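Long-range contacts in putative methyltransferase (Emericella variicolor, PDB 7DMB), which probably transfers methyl groups from S-adenosylmethionine as a trans-acting partner of a polyketide synthase in calbistrin biosynthesis, and here holds the cofactor by-product S-adenosyl-L-homocysteine: residues G208-T212 / R247-A251; D236-F242 / Y257-D261. All coordinates share one frame; numbering follows the deposited sequence.

Contact 1 (G208-T212 / R247-A251); sequences GTGGT and RRFEA. With SAH (S-adenosyl-L-homocysteine), chain C.
Arg248 and Phe249 reach together from the end of helix 242-248 to the glycine-rich turn at 208-212, the arginine laid along the phenyl ring with its CG over one face. With CG anti to the backbone N (chi1 173°) and the chain extended as far as NE, the guanidinium arrives at the turn and NH1 donates to Thr209 O at 2.9 Å. The bond is bent, 136° at the hydrogen, and NH1 sits above the carbonyl plane. One face of the guanidinium lies over the Gly210 peptide, while NH2 makes a salt bridge with Asp178. Phe249 meets the same peptide edge-on: its CZ is 3.5 Å from Gly210 O, which lies near the ring plane. The ring edge also packs against Gly210 CA, where the backbone takes a positive phi (93°). A water links the two sides, accepting from Arg248 NH1 at 3.2 Å and donating to Thr209 OG1 at 2.6 Å. That hydroxyl in turn donates a hydrogen bond to SAH O (2.7 Å), so the arginine is a second-shell residue. Thr209 N also donates to SAH O, at 2.6 Å, and Gly211 N reaches SAH OXT at 3.1 Å. Backbone and hydroxyl donors thus grip the ligand carboxylate where helix 211-220 begins, as in the glycine-rich loop of the Rossmann-like fold of S-adenosylmethionine-dependent methyltransferases.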
ATOM      1  N   GLY A 208       4.732  -9.438   1.924  1.00 14.26           N
ATOM      2  CA  GLY A 208       5.119  -9.390   0.525  1.00 16.78           C
ATOM      3  C   GLY A 208       6.607  -9.237   0.325  1.00 15.15           C
ATOM      4  O   GLY A 208       7.404 -10.058   0.783  1.00 16.38           O
ATOM      5  N   THR A 209       6.969  -8.175  -0.409  1.00 16.93           N
ATOM      6  CA  THR A 209       8.358  -7.824  -0.680  1.00 19.04           C
ATOM      7  C   THR A 209       9.081  -7.307   0.558  1.00 15.98           C
ATOM      8  O   THR A 209      10.309  -7.226   0.546  1.00 15.38           O
ATOM      9  CB  THR A 209       8.427  -6.751  -1.776  1.00 17.33           C
ATOM     10  OG1 THR A 209       7.985  -5.492  -1.241  1.00 14.15           O
ATOM     11  CG2 THR A 209       7.541  -7.128  -2.957  1.00 16.93           C
ATOM     12  N   GLY A 210       8.349  -6.917   1.595  1.00 14.53           N
ATOM     13  CA  GLY A 210       8.952  -6.453   2.824  1.00 11.42           C
ATOM     14  C   GLY A 210       9.148  -4.964   2.930  1.00 12.03           C
ATOM     15  O   GLY A 210       9.925  -4.520   3.780  1.00 15.76           O
ATOM     16  N   GLY A 211       8.470  -4.166   2.108  1.00 14.50           N
ATOM     17  CA  GLY A 211       8.696  -2.728   2.147  1.00 14.66           C
ATOM     18  C   GLY A 211       8.399  -2.124   3.504  1.00 13.14           C
ATOM     19  O   GLY A 211       9.153  -1.291   4.009  1.00 13.50           O
ATOM     20  N   THR A 212       7.294  -2.545   4.118  1.00 14.37           N
ATOM     21  CA  THR A 212       6.977  -2.061   5.453  1.00 15.18           C
ATOM     22  C   THR A 212       7.742  -2.830   6.532  1.00 10.44           C
ATOM     23  O   THR A 212       8.152  -2.240   7.539  1.00 13.04           O
ATOM     24  CB  THR A 212       5.466  -2.134   5.675  1.00 15.33           C
ATOM     25  OG1 THR A 212       4.817  -1.306   4.704  1.00 13.38           O
ATOM     26  CG2 THR A 212       5.110  -1.651   7.072  1.00  9.83           C
ATOM     27  N   ARG A 247      16.471 -13.365   2.787  1.00 19.51           N
ATOM     28  CA  ARG A 247      17.688 -12.641   2.424  1.00 18.98           C
ATOM     29  C   ARG A 247      17.631 -11.202   2.923  1.00 19.35           C
ATOM     30  O   ARG A 247      18.548 -10.734   3.613  1.00 21.00           O
ATOM     31  CB  ARG A 247      17.895 -12.645   0.899  1.00 16.05           C
ATOM     32  CG  ARG A 247      18.348 -13.950   0.266  1.00 18.75           C
ATOM     33  CD  ARG A 247      18.164 -13.884  -1.276  1.00 27.80           C
ATOM     34  NE  ARG A 247      17.186 -14.846  -1.826  1.00 25.14           N
ATOM     35  CZ  ARG A 247      16.335 -14.569  -2.818  1.00 26.69           C
ATOM     36  NH1 ARG A 247      16.321 -13.357  -3.372  1.00 29.34           N
ATOM     37  NH2 ARG A 247      15.488 -15.496  -3.269  1.00 31.74           N
ATOM     38  N   ARG A 248      16.560 -10.477   2.559  1.00 17.40           N
ATOM     39  CA  ARG A 248      16.441  -9.064   2.920  1.00 17.77           C
ATOM     40  C   ARG A 248      16.564  -8.844   4.426  1.00 19.85           C
ATOM     41  O   ARG A 248      17.157  -7.851   4.867  1.00 22.68           O
ATOM     42  CB  ARG A 248      15.116  -8.500   2.410  1.00 19.03           C
ATOM     43  CG  ARG A 248      14.836  -7.081   2.878  1.00 15.89           C
ATOM     44  CD  ARG A 248      13.674  -6.483   2.127  1.00 16.93           C
ATOM     45  NE  ARG A 248      13.686  -5.026   2.151  1.00 16.28           N
ATOM     46  CZ  ARG A 248      12.819  -4.275   1.484  1.00 13.14           C
ATOM     47  NH1 ARG A 248      11.872  -4.852   0.763  1.00 11.33           N
ATOM     48  NH2 ARG A 248      12.900  -2.955   1.540  1.00 11.47           N
ATOM     49  N   PHE A 249      16.029  -9.765   5.236  1.00 18.36           N
ATOM     50  CA  PHE A 249      16.027  -9.616   6.690  1.00 17.77           C
ATOM     51  C   PHE A 249      16.900 -10.654   7.377  1.00 19.61           C
ATOM     52  O   PHE A 249      16.631 -11.054   8.514  1.00 17.67           O
ATOM     53  CB  PHE A 249      14.601  -9.654   7.218  1.00 14.82           C
ATOM     54  CG  PHE A 249      13.708  -8.672   6.518  1.00 21.23           C
ATOM     55  CD1 PHE A 249      13.994  -7.316   6.570  1.00 18.64           C
ATOM     56  CD2 PHE A 249      12.635  -9.104   5.746  1.00 15.34           C
ATOM     57  CE1 PHE A 249      13.205  -6.395   5.914  1.00 16.42           C
ATOM     58  CE2 PHE A 249      11.836  -8.189   5.079  1.00 16.95           C
ATOM     59  CZ  PHE A 249      12.118  -6.831   5.167  1.00 20.59           C
ATOM     60  N   GLU A 250      17.975 -11.062   6.702  1.00 16.03           N
ATOM     61  CA  GLU A 250      18.933 -11.980   7.300  1.00 19.25           C
ATOM     62  C   GLU A 250      19.592 -11.376   8.542  1.00 19.12           C
ATOM     63  O   GLU A 250      19.937 -12.105   9.474  1.00 24.58           O
ATOM     64  CB  GLU A 250      19.972 -12.357   6.244  1.00 21.25           C
ATOM     65  CG  GLU A 250      21.026 -13.326   6.695  1.00 25.96           C
ATOM     66  CD  GLU A 250      22.187 -12.617   7.334  1.00 30.48           C
ATOM     67  OE1 GLU A 250      22.453 -11.462   6.929  1.00 24.41           O
ATOM     68  OE2 GLU A 250      22.800 -13.202   8.257  1.00 34.79           O
ATOM     69  N   ALA A 251      19.745 -10.049   8.591  1.00 20.74           N
ATOM     70  CA  ALA A 251      20.416  -9.419   9.725  1.00 20.63           C
ATOM     71  C   ALA A 251      19.628  -9.503  11.030  1.00 22.77           C
ATOM     72  O   ALA A 251      20.228  -9.329  12.094  1.00 18.49           O
ATOM     73  CB  ALA A 251      20.718  -7.952   9.419  1.00 20.31           C
TER
HETATM   74  N   SAH C 401       3.142  -5.367   2.033  1.00 15.46           N
HETATM   75  CA  SAH C 401       3.431  -5.401   0.572  1.00 14.67           C
HETATM   76  CB  SAH C 401       2.707  -4.279  -0.180  1.00 15.20           C
HETATM   77  CG  SAH C 401       1.263  -4.611  -0.489  1.00 17.36           C
HETATM   78  SD  SAH C 401       1.047  -5.909  -1.745  1.00 20.33           S
HETATM   79  C   SAH C 401       4.941  -5.282   0.354  1.00 17.36           C
HETATM   80  O   SAH C 401       5.436  -6.022  -0.522  1.00 17.92           O
HETATM   81  OXT SAH C 401       5.566  -4.477   1.086  1.00 15.90           O
HETATM   82  C5' SAH C 401      -0.213  -6.945  -0.957  1.00 18.53           C
HETATM   83  C4' SAH C 401       0.378  -8.199  -0.350  1.00 17.74           C
HETATM   84  O4' SAH C 401      -0.647  -8.875   0.418  1.00 14.96           O
HETATM   85  C3' SAH C 401       0.887  -9.208  -1.382  1.00 16.97           C
HETATM   86  O3' SAH C 401       2.181  -9.657  -1.004  1.00 18.10           O
HETATM   87  C2' SAH C 401      -0.176 -10.311  -1.347  1.00 16.11           C
HETATM   88  O2' SAH C 401       0.299 -11.605  -1.652  1.00 17.30           O
HETATM   89  C1' SAH C 401      -0.655 -10.244   0.097  1.00 15.98           C
HETATM   90  N9  SAH C 401      -2.017 -10.738   0.267  1.00 13.67           N
HETATM   91  C8  SAH C 401      -3.031 -10.621  -0.651  1.00 16.71           C
HETATM   92  N7  SAH C 401      -4.163 -11.139  -0.249  1.00 11.81           N
HETATM   93  C5  SAH C 401      -3.879 -11.646   1.010  1.00 14.15           C
HETATM   94  C6  SAH C 401      -4.674 -12.323   1.955  1.00 15.14           C
HETATM   95  N6  SAH C 401      -5.954 -12.623   1.759  1.00 11.64           N
HETATM   96  N1  SAH C 401      -4.083 -12.690   3.119  1.00 14.53           N
HETATM   97  C2  SAH C 401      -2.792 -12.387   3.304  1.00 11.65           C
HETATM   98  N3  SAH C 401      -1.952 -11.752   2.491  1.00 15.63           N
HETATM   99  C4  SAH C 401      -2.558 -11.402   1.342  1.00 12.32           C
HETATM  100  O   HOH W   1       9.465  -3.433  -0.723  1.00  9.76           O

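Contact 2 (D236-F242 / Y257-D261); sequences DISPLFF and YRALD. With SAH (S-adenosyl-L-homocysteine), chain C.
With CG anti to the carbonyl carbon and beside the backbone N (chi1 -69°), Phe242 lays its ring against the backbone of 257-259; the Tyr257 side chain runs antiparallel past it and offers CB, not its ring, to the phenyl face. The touch is a CH-pi contact: Tyr257 CB stands 4.3 Å from the Phe242 ring centroid, while Pro239 CA covers the other face. CZ of the phenyl comes within 3.4 Å of Arg258 C. Ile237, its CG1 anti to the backbone N (chi1 -162°), runs alongside Asp261 and brings CD1 to 3.6 Å from Asp261 CG. Between these two packed ends, Leu260 N donates to Asp236 O at 2.7 Å. Asp236 holds the ribose with both carboxylate oxygens: OD1 accepts from SAH O2' at 2.7 Å and OD2 from SAH O3' at 2.6 Å. OD1 also takes Ser238 N on its anti lone pair, an Asx turn that, with the ribose bonds, would help to hold the carboxylate's rotation. At the adenine, SAH N6 donates to Asp261 OD2 (3.0 Å), which Ser263 OG also engages. The contact lies where strand 229-236 gives way to the turn leading into helix 242-248, beside the parallel outermost strand 255-259; Tyr257 packs on that helix, and Leu260 reaches back to strand 200-205.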
ATOM      1  N   ASP A 236       2.487 -13.867   4.644  1.00 14.39           N
ATOM      2  CA  ASP A 236       1.857 -13.474   3.397  1.00 13.76           C
ATOM      3  C   ASP A 236       0.899 -14.598   3.049  1.00 16.33           C
ATOM      4  O   ASP A 236       0.976 -15.696   3.611  1.00 18.64           O
ATOM      5  CB  ASP A 236       2.887 -13.233   2.270  1.00 12.76           C
ATOM      6  CG  ASP A 236       2.311 -12.421   1.098  1.00 17.06           C
ATOM      7  OD1 ASP A 236       1.741 -13.035   0.168  1.00 13.46           O
ATOM      8  OD2 ASP A 236       2.417 -11.174   1.120  1.00 13.61           O
ATOM      9  N   ILE A 237      -0.031 -14.316   2.142  1.00 13.26           N
ATOM     10  CA  ILE A 237      -0.834 -15.415   1.629  1.00 17.13           C
ATOM     11  C   ILE A 237      -0.014 -16.307   0.708  1.00 15.91           C
ATOM     12  O   ILE A 237      -0.353 -17.483   0.514  1.00 13.62           O
ATOM     13  CB  ILE A 237      -2.074 -14.881   0.895  1.00 14.18           C
ATOM     14  CG1 ILE A 237      -3.124 -15.991   0.750  1.00 16.15           C
ATOM     15  CG2 ILE A 237      -1.674 -14.283  -0.454  1.00 13.99           C
ATOM     16  CD1 ILE A 237      -4.455 -15.529   0.143  1.00 15.80           C
ATOM     17  N   SER A 238       1.060 -15.770   0.132  1.00 17.94           N
ATOM     18  CA  SER A 238       1.876 -16.471  -0.848  1.00 20.91           C
ATOM     19  C   SER A 238       3.238 -16.791  -0.253  1.00 20.06           C
ATOM     20  O   SER A 238       3.988 -15.864   0.079  1.00 17.38           O
ATOM     21  CB  SER A 238       2.041 -15.624  -2.105  1.00 19.69           C
ATOM     22  OG  SER A 238       2.897 -16.279  -3.016  1.00 23.20           O
ATOM     23  N   PRO A 239       3.600 -18.070  -0.102  1.00 24.15           N
ATOM     24  CA  PRO A 239       4.951 -18.405   0.378  1.00 17.90           C
ATOM     25  C   PRO A 239       6.050 -18.106  -0.626  1.00 21.45           C
ATOM     26  O   PRO A 239       7.225 -18.240  -0.276  1.00 20.71           O
ATOM     27  CB  PRO A 239       4.860 -19.918   0.662  1.00 20.98           C
ATOM     28  CG  PRO A 239       3.368 -20.234   0.673  1.00 21.74           C
ATOM     29  CD  PRO A 239       2.770 -19.273  -0.302  1.00 21.62           C
ATOM     30  N   LEU A 240       5.715 -17.709  -1.858  1.00 22.69           N
ATOM     31  CA  LEU A 240       6.749 -17.442  -2.849  1.00 23.09           C
ATOM     32  C   LEU A 240       7.624 -16.255  -2.464  1.00 21.64           C
ATOM     33  O   LEU A 240       8.726 -16.115  -2.997  1.00 23.50           O
ATOM     34  CB  LEU A 240       6.109 -17.216  -4.221  1.00 21.32           C
ATOM     35  CG  LEU A 240       5.452 -18.482  -4.784  1.00 28.35           C
ATOM     36  CD1 LEU A 240       4.707 -18.189  -6.088  1.00 26.52           C
ATOM     37  CD2 LEU A 240       6.485 -19.606  -4.961  1.00 26.23           C
ATOM     38  N   PHE A 241       7.161 -15.416  -1.536  1.00 22.53           N
ATOM     39  CA  PHE A 241       7.911 -14.259  -1.071  1.00 16.61           C
ATOM     40  C   PHE A 241       9.021 -14.617  -0.087  1.00 19.95           C
ATOM     41  O   PHE A 241       9.912 -13.793   0.141  1.00 23.39           O
ATOM     42  CB  PHE A 241       6.950 -13.264  -0.396  1.00 20.42           C
ATOM     43  CG  PHE A 241       6.086 -12.488  -1.366  1.00 19.65           C
ATOM     44  CD1 PHE A 241       6.659 -11.586  -2.262  1.00 19.63           C
ATOM     45  CD2 PHE A 241       4.712 -12.654  -1.380  1.00 19.90           C
ATOM     46  CE1 PHE A 241       5.882 -10.862  -3.168  1.00 16.67           C
ATOM     47  CE2 PHE A 241       3.910 -11.924  -2.278  1.00 20.92           C
ATOM     48  CZ  PHE A 241       4.502 -11.024  -3.176  1.00 20.04           C
ATOM     49  N   PHE A 242       9.002 -15.820   0.492  1.00 19.06           N
ATOM     50  CA  PHE A 242       9.737 -16.040   1.736  1.00 21.57           C
ATOM     51  C   PHE A 242      11.252 -16.105   1.515  1.00 17.59           C
ATOM     52  O   PHE A 242      12.020 -15.630   2.361  1.00 17.89           O
ATOM     53  CB  PHE A 242       9.228 -17.310   2.421  1.00 17.51           C
ATOM     54  CG  PHE A 242       7.826 -17.194   2.958  1.00 22.39           C
ATOM     55  CD1 PHE A 242       7.172 -15.960   2.994  1.00 16.28           C
ATOM     56  CD2 PHE A 242       7.160 -18.315   3.435  1.00 16.34           C
ATOM     57  CE1 PHE A 242       5.872 -15.850   3.481  1.00 13.52           C
ATOM     58  CE2 PHE A 242       5.863 -18.206   3.934  1.00 18.97           C
ATOM     59  CZ  PHE A 242       5.225 -16.971   3.956  1.00 16.37           C
ATOM     60  N   TYR A 257       8.673 -17.143   9.141  1.00 14.96           N
ATOM     61  CA  TYR A 257       8.137 -16.914   7.799  1.00 14.92           C
ATOM     62  C   TYR A 257       7.080 -17.989   7.540  1.00 18.07           C
ATOM     63  O   TYR A 257       7.412 -19.149   7.283  1.00 20.88           O
ATOM     64  CB  TYR A 257       9.262 -16.943   6.764  1.00 15.34           C
ATOM     65  CG  TYR A 257      10.353 -15.903   7.013  1.00 15.94           C
ATOM     66  CD1 TYR A 257      10.409 -14.753   6.254  1.00 16.99           C
ATOM     67  CD2 TYR A 257      11.321 -16.077   8.010  1.00 17.17           C
ATOM     68  CE1 TYR A 257      11.384 -13.800   6.461  1.00 16.84           C
ATOM     69  CE2 TYR A 257      12.301 -15.123   8.233  1.00 13.58           C
ATOM     70  CZ  TYR A 257      12.329 -13.985   7.445  1.00 19.98           C
ATOM     71  OH  TYR A 257      13.289 -13.008   7.620  1.00 20.90           O
ATOM     72  N   ARG A 258       5.807 -17.608   7.622  1.00 12.44           N
ATOM     73  CA  ARG A 258       4.702 -18.554   7.647  1.00 13.14           C
ATOM     74  C   ARG A 258       3.566 -18.023   6.779  1.00 17.31           C
ATOM     75  O   ARG A 258       3.277 -16.823   6.798  1.00 16.60           O
ATOM     76  CB  ARG A 258       4.210 -18.783   9.089  1.00 15.51           C
ATOM     77  CG  ARG A 258       5.295 -19.244  10.109  1.00 16.59           C
ATOM     78  CD  ARG A 258       4.716 -19.409  11.550  1.00 17.26           C
ATOM     79  NE  ARG A 258       3.559 -20.299  11.571  1.00 19.77           N
ATOM     80  CZ  ARG A 258       2.638 -20.337  12.527  1.00 21.38           C
ATOM     81  NH1 ARG A 258       2.713 -19.527  13.572  1.00 19.98           N
ATOM     82  NH2 ARG A 258       1.622 -21.186  12.427  1.00 19.57           N
ATOM     83  N   ALA A 259       2.920 -18.908   6.020  1.00 12.88           N
ATOM     84  CA  ALA A 259       1.823 -18.462   5.164  1.00 14.34           C
ATOM     85  C   ALA A 259       0.579 -18.163   5.995  1.00 16.25           C
ATOM     86  O   ALA A 259       0.350 -18.770   7.047  1.00 17.38           O
ATOM     87  CB  ALA A 259       1.496 -19.511   4.101  1.00 13.24           C
ATOM     88  N   LEU A 260      -0.229 -17.212   5.517  1.00 12.27           N
ATOM     89  CA  LEU A 260      -1.463 -16.842   6.204  1.00 11.40           C
ATOM     90  C   LEU A 260      -2.382 -16.088   5.256  1.00 16.95           C
ATOM     91  O   LEU A 260      -1.969 -15.106   4.618  1.00 12.79           O
ATOM     92  CB  LEU A 260      -1.190 -15.986   7.437  1.00 10.89           C
ATOM     93  CG  LEU A 260      -2.463 -15.396   8.043  1.00 12.89           C
ATOM     94  CD1 LEU A 260      -3.342 -16.526   8.587  1.00 13.35           C
ATOM     95  CD2 LEU A 260      -2.149 -14.411   9.145  1.00 15.96           C
ATOM     96  N   ASP A 261      -3.624 -16.563   5.176  1.00 18.99           N
ATOM     97  CA  ASP A 261      -4.711 -15.925   4.444  1.00 17.80           C
ATOM     98  C   ASP A 261      -5.597 -15.234   5.471  1.00 16.58           C
ATOM     99  O   ASP A 261      -6.364 -15.901   6.177  1.00 16.84           O
ATOM    100  CB  ASP A 261      -5.495 -16.970   3.653  1.00 15.76           C
ATOM    101  CG  ASP A 261      -6.646 -16.376   2.841  1.00 17.92           C
ATOM    102  OD1 ASP A 261      -7.207 -17.138   2.027  1.00 19.75           O
ATOM    103  OD2 ASP A 261      -7.012 -15.184   3.029  1.00 15.87           O
TER
HETATM  104  N   SAH C 401       3.142  -5.367   2.033  1.00 15.46           N
HETATM  105  CA  SAH C 401       3.431  -5.401   0.572  1.00 14.67           C
HETATM  106  CB  SAH C 401       2.707  -4.279  -0.180  1.00 15.20           C
HETATM  107  CG  SAH C 401       1.263  -4.611  -0.489  1.00 17.36           C
HETATM  108  SD  SAH C 401       1.047  -5.909  -1.745  1.00 20.33           S
HETATM  109  C   SAH C 401       4.941  -5.282   0.354  1.00 17.36           C
HETATM  110  O   SAH C 401       5.436  -6.022  -0.522  1.00 17.92           O
HETATM  111  OXT SAH C 401       5.566  -4.477   1.086  1.00 15.90           O
HETATM  112  C5' SAH C 401      -0.213  -6.945  -0.957  1.00 18.53           C
HETATM  113  C4' SAH C 401       0.378  -8.199  -0.350  1.00 17.74           C
HETATM  114  O4' SAH C 401      -0.647  -8.875   0.418  1.00 14.96           O
HETATM  115  C3' SAH C 401       0.887  -9.208  -1.382  1.00 16.97           C
HETATM  116  O3' SAH C 401       2.181  -9.657  -1.004  1.00 18.10           O
HETATM  117  C2' SAH C 401      -0.176 -10.311  -1.347  1.00 16.11           C
HETATM  118  O2' SAH C 401       0.299 -11.605  -1.652  1.00 17.30           O
HETATM  119  C1' SAH C 401      -0.655 -10.244   0.097  1.00 15.98           C
HETATM  120  N9  SAH C 401      -2.017 -10.738   0.267  1.00 13.67           N
HETATM  121  C8  SAH C 401      -3.031 -10.621  -0.651  1.00 16.71           C
HETATM  122  N7  SAH C 401      -4.163 -11.139  -0.249  1.00 11.81           N
HETATM  123  C5  SAH C 401      -3.879 -11.646   1.010  1.00 14.15           C
HETATM  124  C6  SAH C 401      -4.674 -12.323   1.955  1.00 15.14           C
HETATM  125  N6  SAH C 401      -5.954 -12.623   1.759  1.00 11.64           N
HETATM  126  N1  SAH C 401      -4.083 -12.690   3.119  1.00 14.53           N
HETATM  127  C2  SAH C 401      -2.792 -12.387   3.304  1.00 11.65           C
HETATM  128  N3  SAH C 401      -1.952 -11.752   2.491  1.00 15.63           N
HETATM  129  C4  SAH C 401      -2.558 -11.402   1.342  1.00 12.32           C

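How the contacts relate
Contacts 1 and 2 hold different parts of one SAH molecule: 208-212 takes the carboxylate, while 236-242 and 257-261 take the ribose and adenine. Their segments alternate along the chain, and helix 242-248 joins them, with 236-242 leading into it and 247-251 leaving it. Contact 1 is the more buried and smaller interface, built on a bent arginine-to-carbonyl bond, a water and glycine backbone. Contact 2 is only partly buried, at the outer strand of the sheet, and relies more on apolar packing round a phenyl ring. They meet directly where Gly208 N weakly bonds Asp236 OD2, and where Phe249 CB packs against Tyr257 OH at 3.6 Å.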